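Local coordinates for peptidoglycan-recognition protein-LC isoform LCa (Drosophila melanogaster, PDB 2F2L) that forms part of the receptor that senses bacterial peptidoglycan and activates the imd/Relish immune pathway in flies, here as its extracellular recognition domain, at residues Q6-Q11 and N74-R79. Numbering follows the deposited sequence.
Sequences QQWLAQ and NVYVGR
W8 reaches from the loop that follows strand 2-3 to the C-terminal end of strand 75-77, and the two backbones stay well apart: the nearest CA atoms, those of W8 and Y76, are 8.0 Å from each other. Residues 6-9 form a tight turn, with L9 N bonded to Q6 O, and from it the CB of W8 points toward the strand. Strand 75-77 pairs on one flank with strand 2-3 and on the other with strand 67-69, so the indole meets the end of a strand that is paired on both flanks.

The link itself is a hydrogen bond of 2.8 Å from W8 NE1 to V77 O. This oxygen lies at the rim of the indole, only 7° out of the ring plane, but the N-H points somewhat past it, giving an angle of 140° at the hydrogen. It sits toward the six-membered ring, with W8 CZ2 only 3.2 Å from V77 O. The W8 side chain takes a chi1 of 60°, placing CG between the backbone N and the carbonyl carbon, and this carries the ring toward the strand. W8 CD1 also touches Y76 CD1 at 4.2 Å, near the plane of the phenol ring at its edge; the Y76 hydroxyl is bonded to D72. A10 CB rests against one face of the indole, 3.5 Å above its plane but displaced toward the rim.

V47 and Q51 of helix 40-57 also touch W8. The buried tryptophan thus ties sheet and helix to the N-terminal loop of this PGRP (amidase-2) domain, whose L9 and Q11 touch the bound muropeptide where the domain meets the LCx chain, L9 packing on F54 of that chain.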
ATOM      1  N   GLN A   6      -4.669  -6.847   0.517  1.00 20.54           N
ATOM      2  CA  GLN A   6      -3.360  -7.398   0.862  1.00 21.10           C
ATOM      3  C   GLN A   6      -2.425  -7.467  -0.359  1.00 20.45           C
ATOM      4  O   GLN A   6      -1.210  -7.216  -0.238  1.00 18.62           O
ATOM      5  CB  GLN A   6      -3.485  -8.770   1.566  1.00 22.36           C
ATOM      6  CG  GLN A   6      -4.438  -9.800   0.881  1.00 25.94           C
ATOM      7  CD  GLN A   6      -5.904  -9.805   1.433  1.00 30.26           C
ATOM      8  OE1 GLN A   6      -6.476  -8.751   1.765  1.00 29.84           O
ATOM      9  NE2 GLN A   6      -6.508 -11.011   1.502  1.00 29.87           N
ATOM     10  N   GLN A   7      -2.990  -7.785  -1.531  1.00 19.69           N
ATOM     11  CA  GLN A   7      -2.180  -7.890  -2.736  1.00 19.74           C
ATOM     12  C   GLN A   7      -1.681  -6.522  -3.197  1.00 19.38           C
ATOM     13  O   GLN A   7      -0.678  -6.466  -3.902  1.00 19.18           O
ATOM     14  CB  GLN A   7      -2.937  -8.547  -3.884  1.00 19.79           C
ATOM     15  CG  GLN A   7      -3.446  -9.951  -3.630  1.00 20.58           C
ATOM     16  CD  GLN A   7      -4.360 -10.439  -4.771  1.00 20.85           C
ATOM     17  OE1 GLN A   7      -5.592 -10.520  -4.619  1.00 19.08           O
ATOM     18  NE2 GLN A   7      -3.754 -10.747  -5.921  1.00 19.83           N
ATOM     19  N   TRP A   8      -2.357  -5.427  -2.828  1.00 18.96           N
ATOM     20  CA  TRP A   8      -1.825  -4.087  -3.182  1.00 19.64           C
ATOM     21  C   TRP A   8      -1.173  -3.346  -2.007  1.00 19.58           C
ATOM     22  O   TRP A   8      -0.906  -2.147  -2.060  1.00 19.69           O
ATOM     23  CB  TRP A   8      -2.831  -3.228  -3.977  1.00 19.57           C
ATOM     24  CG  TRP A   8      -4.156  -2.887  -3.343  1.00 19.10           C
ATOM     25  CD1 TRP A   8      -5.340  -3.531  -3.532  1.00 18.78           C
ATOM     26  CD2 TRP A   8      -4.445  -1.756  -2.504  1.00 19.63           C
ATOM     27  NE1 TRP A   8      -6.353  -2.894  -2.843  1.00 16.96           N
ATOM     28  CE2 TRP A   8      -5.827  -1.807  -2.195  1.00 19.66           C
ATOM     29  CE3 TRP A   8      -3.667  -0.713  -1.966  1.00 19.15           C
ATOM     30  CZ2 TRP A   8      -6.447  -0.848  -1.367  1.00 19.05           C
ATOM     31  CZ3 TRP A   8      -4.278   0.222  -1.151  1.00 17.89           C
ATOM     32  CH2 TRP A   8      -5.656   0.155  -0.865  1.00 18.99           C
ATOM     33  N   LEU A   9      -0.846  -4.102  -0.964  1.00 20.14           N
ATOM     34  CA  LEU A   9      -0.069  -3.580   0.152  1.00 20.42           C
ATOM     35  C   LEU A   9      -0.846  -2.528   0.937  1.00 20.26           C
ATOM     36  O   LEU A   9      -0.270  -1.643   1.544  1.00 20.03           O
ATOM     37  CB  LEU A   9       1.272  -3.038  -0.372  1.00 20.52           C
ATOM     38  CG  LEU A   9       2.565  -3.189   0.406  1.00 21.96           C
ATOM     39  CD1 LEU A   9       2.724  -4.603   0.959  1.00 24.16           C
ATOM     40  CD2 LEU A   9       3.741  -2.826  -0.493  1.00 21.19           C
ATOM     41  N   ALA A  10      -2.173  -2.664   0.949  1.00 20.33           N
ATOM     42  CA  ALA A  10      -3.026  -1.731   1.648  1.00 20.15           C
ATOM     43  C   ALA A  10      -2.630  -1.557   3.116  1.00 20.41           C
ATOM     44  O   ALA A  10      -2.415  -2.531   3.847  1.00 21.33           O
ATOM     45  CB  ALA A  10      -4.489  -2.183   1.550  1.00 20.22           C
ATOM     46  N   GLN A  11      -2.539  -0.299   3.519  1.00 20.02           N
ATOM     47  CA  GLN A  11      -2.427   0.102   4.917  1.00 19.59           C
ATOM     48  C   GLN A  11      -3.763  -0.200   5.595  1.00 19.43           C
ATOM     49  O   GLN A  11      -4.819   0.045   5.009  1.00 17.93           O
ATOM     50  CB  GLN A  11      -2.170   1.614   4.942  1.00 19.60           C
ATOM     51  CG  GLN A  11      -1.564   2.143   6.179  1.00 19.61           C
ATOM     52  CD  GLN A  11      -1.206   3.614   6.055  1.00 18.74           C
ATOM     53  OE1 GLN A  11      -0.576   4.036   5.076  1.00 16.83           O
ATOM     54  NE2 GLN A  11      -1.569   4.390   7.066  1.00 14.03           N
ATOM     55  N   ASN A  74      -8.729  -5.268 -14.143  1.00 18.56           N
ATOM     56  CA  ASN A  74      -8.876  -5.873 -12.815  1.00 18.89           C
ATOM     57  C   ASN A  74      -9.593  -4.911 -11.875  1.00 18.66           C
ATOM     58  O   ASN A  74      -9.484  -3.696 -12.027  1.00 19.02           O
ATOM     59  CB  ASN A  74      -7.511  -6.241 -12.207  1.00 18.66           C
ATOM     60  CG  ASN A  74      -6.852  -7.420 -12.899  1.00 19.91           C
ATOM     61  OD1 ASN A  74      -7.498  -8.420 -13.193  1.00 22.78           O
ATOM     62  ND2 ASN A  74      -5.559  -7.309 -13.156  1.00 18.90           N
ATOM     63  N   VAL A  75     -10.324  -5.468 -10.916  1.00 18.78           N
ATOM     64  CA  VAL A  75     -11.007  -4.708  -9.877  1.00 19.15           C
ATOM     65  C   VAL A  75     -10.159  -4.743  -8.593  1.00 19.47           C
ATOM     66  O   VAL A  75      -9.878  -5.820  -8.052  1.00 19.39           O
ATOM     67  CB  VAL A  75     -12.407  -5.296  -9.571  1.00 19.44           C
ATOM     68  CG1 VAL A  75     -13.142  -4.457  -8.515  1.00 19.53           C
ATOM     69  CG2 VAL A  75     -13.253  -5.387 -10.852  1.00 19.92           C
ATOM     70  N   TYR A  76      -9.752  -3.566  -8.129  1.00 19.45           N
ATOM     71  CA  TYR A  76      -8.924  -3.420  -6.916  1.00 19.69           C
ATOM     72  C   TYR A  76      -9.858  -3.113  -5.759  1.00 19.66           C
ATOM     73  O   TYR A  76     -10.639  -2.185  -5.819  1.00 19.78           O
ATOM     74  CB  TYR A  76      -7.860  -2.332  -7.135  1.00 19.52           C
ATOM     75  CG  TYR A  76      -6.870  -2.819  -8.148  1.00 18.83           C
ATOM     76  CD1 TYR A  76      -5.671  -3.364  -7.757  1.00 16.89           C
ATOM     77  CD2 TYR A  76      -7.183  -2.828  -9.505  1.00 19.10           C
ATOM     78  CE1 TYR A  76      -4.772  -3.868  -8.683  1.00 19.37           C
ATOM     79  CE2 TYR A  76      -6.299  -3.337 -10.446  1.00 18.85           C
ATOM     80  CZ  TYR A  76      -5.097  -3.870 -10.026  1.00 19.92           C
ATOM     81  OH  TYR A  76      -4.202  -4.387 -10.928  1.00 18.63           O
ATOM     82  N   VAL A  77      -9.808  -3.941  -4.730  1.00 19.86           N
ATOM     83  CA  VAL A  77     -10.688  -3.769  -3.596  1.00 20.28           C
ATOM     84  C   VAL A  77     -10.207  -2.567  -2.763  1.00 20.16           C
ATOM     85  O   VAL A  77      -9.046  -2.515  -2.324  1.00 20.13           O
ATOM     86  CB  VAL A  77     -10.766  -5.051  -2.730  1.00 20.05           C
ATOM     87  CG1 VAL A  77     -11.743  -4.846  -1.579  1.00 21.06           C
ATOM     88  CG2 VAL A  77     -11.204  -6.257  -3.585  1.00 21.45           C
ATOM     89  N   GLY A  78     -11.112  -1.611  -2.579  1.00 19.67           N
ATOM     90  CA  GLY A  78     -10.881  -0.437  -1.756  1.00 19.21           C
ATOM     91  C   GLY A  78     -11.521  -0.717  -0.415  1.00 18.71           C
ATOM     92  O   GLY A  78     -11.080  -1.601   0.307  1.00 18.47           O
ATOM     93  N   ARG A  79     -12.589   0.004  -0.099  1.00 18.42           N
ATOM     94  CA  ARG A  79     -13.347  -0.256   1.124  1.00 18.12           C
ATOM     95  C   ARG A  79     -14.308  -1.436   0.987  1.00 18.35           C
ATOM     96  O   ARG A  79     -14.902  -1.882   1.974  1.00 18.00           O
ATOM     97  CB  ARG A  79     -14.129   0.980   1.528  1.00 18.23           C
ATOM     98  CG  ARG A  79     -13.256   2.197   1.702  1.00 17.31           C
ATOM     99  CD  ARG A  79     -13.960   3.310   2.451  1.00 17.61           C
ATOM    100  NE  ARG A  79     -13.069   4.462   2.591  1.00 15.86           N
ATOM    101  CZ  ARG A  79     -13.288   5.515   3.370  1.00 17.61           C
ATOM    102  NH1 ARG A  79     -14.397   5.609   4.096  1.00 17.22           N
ATOM    103  NH2 ARG A  79     -12.378   6.484   3.430  1.00 16.39           N
TER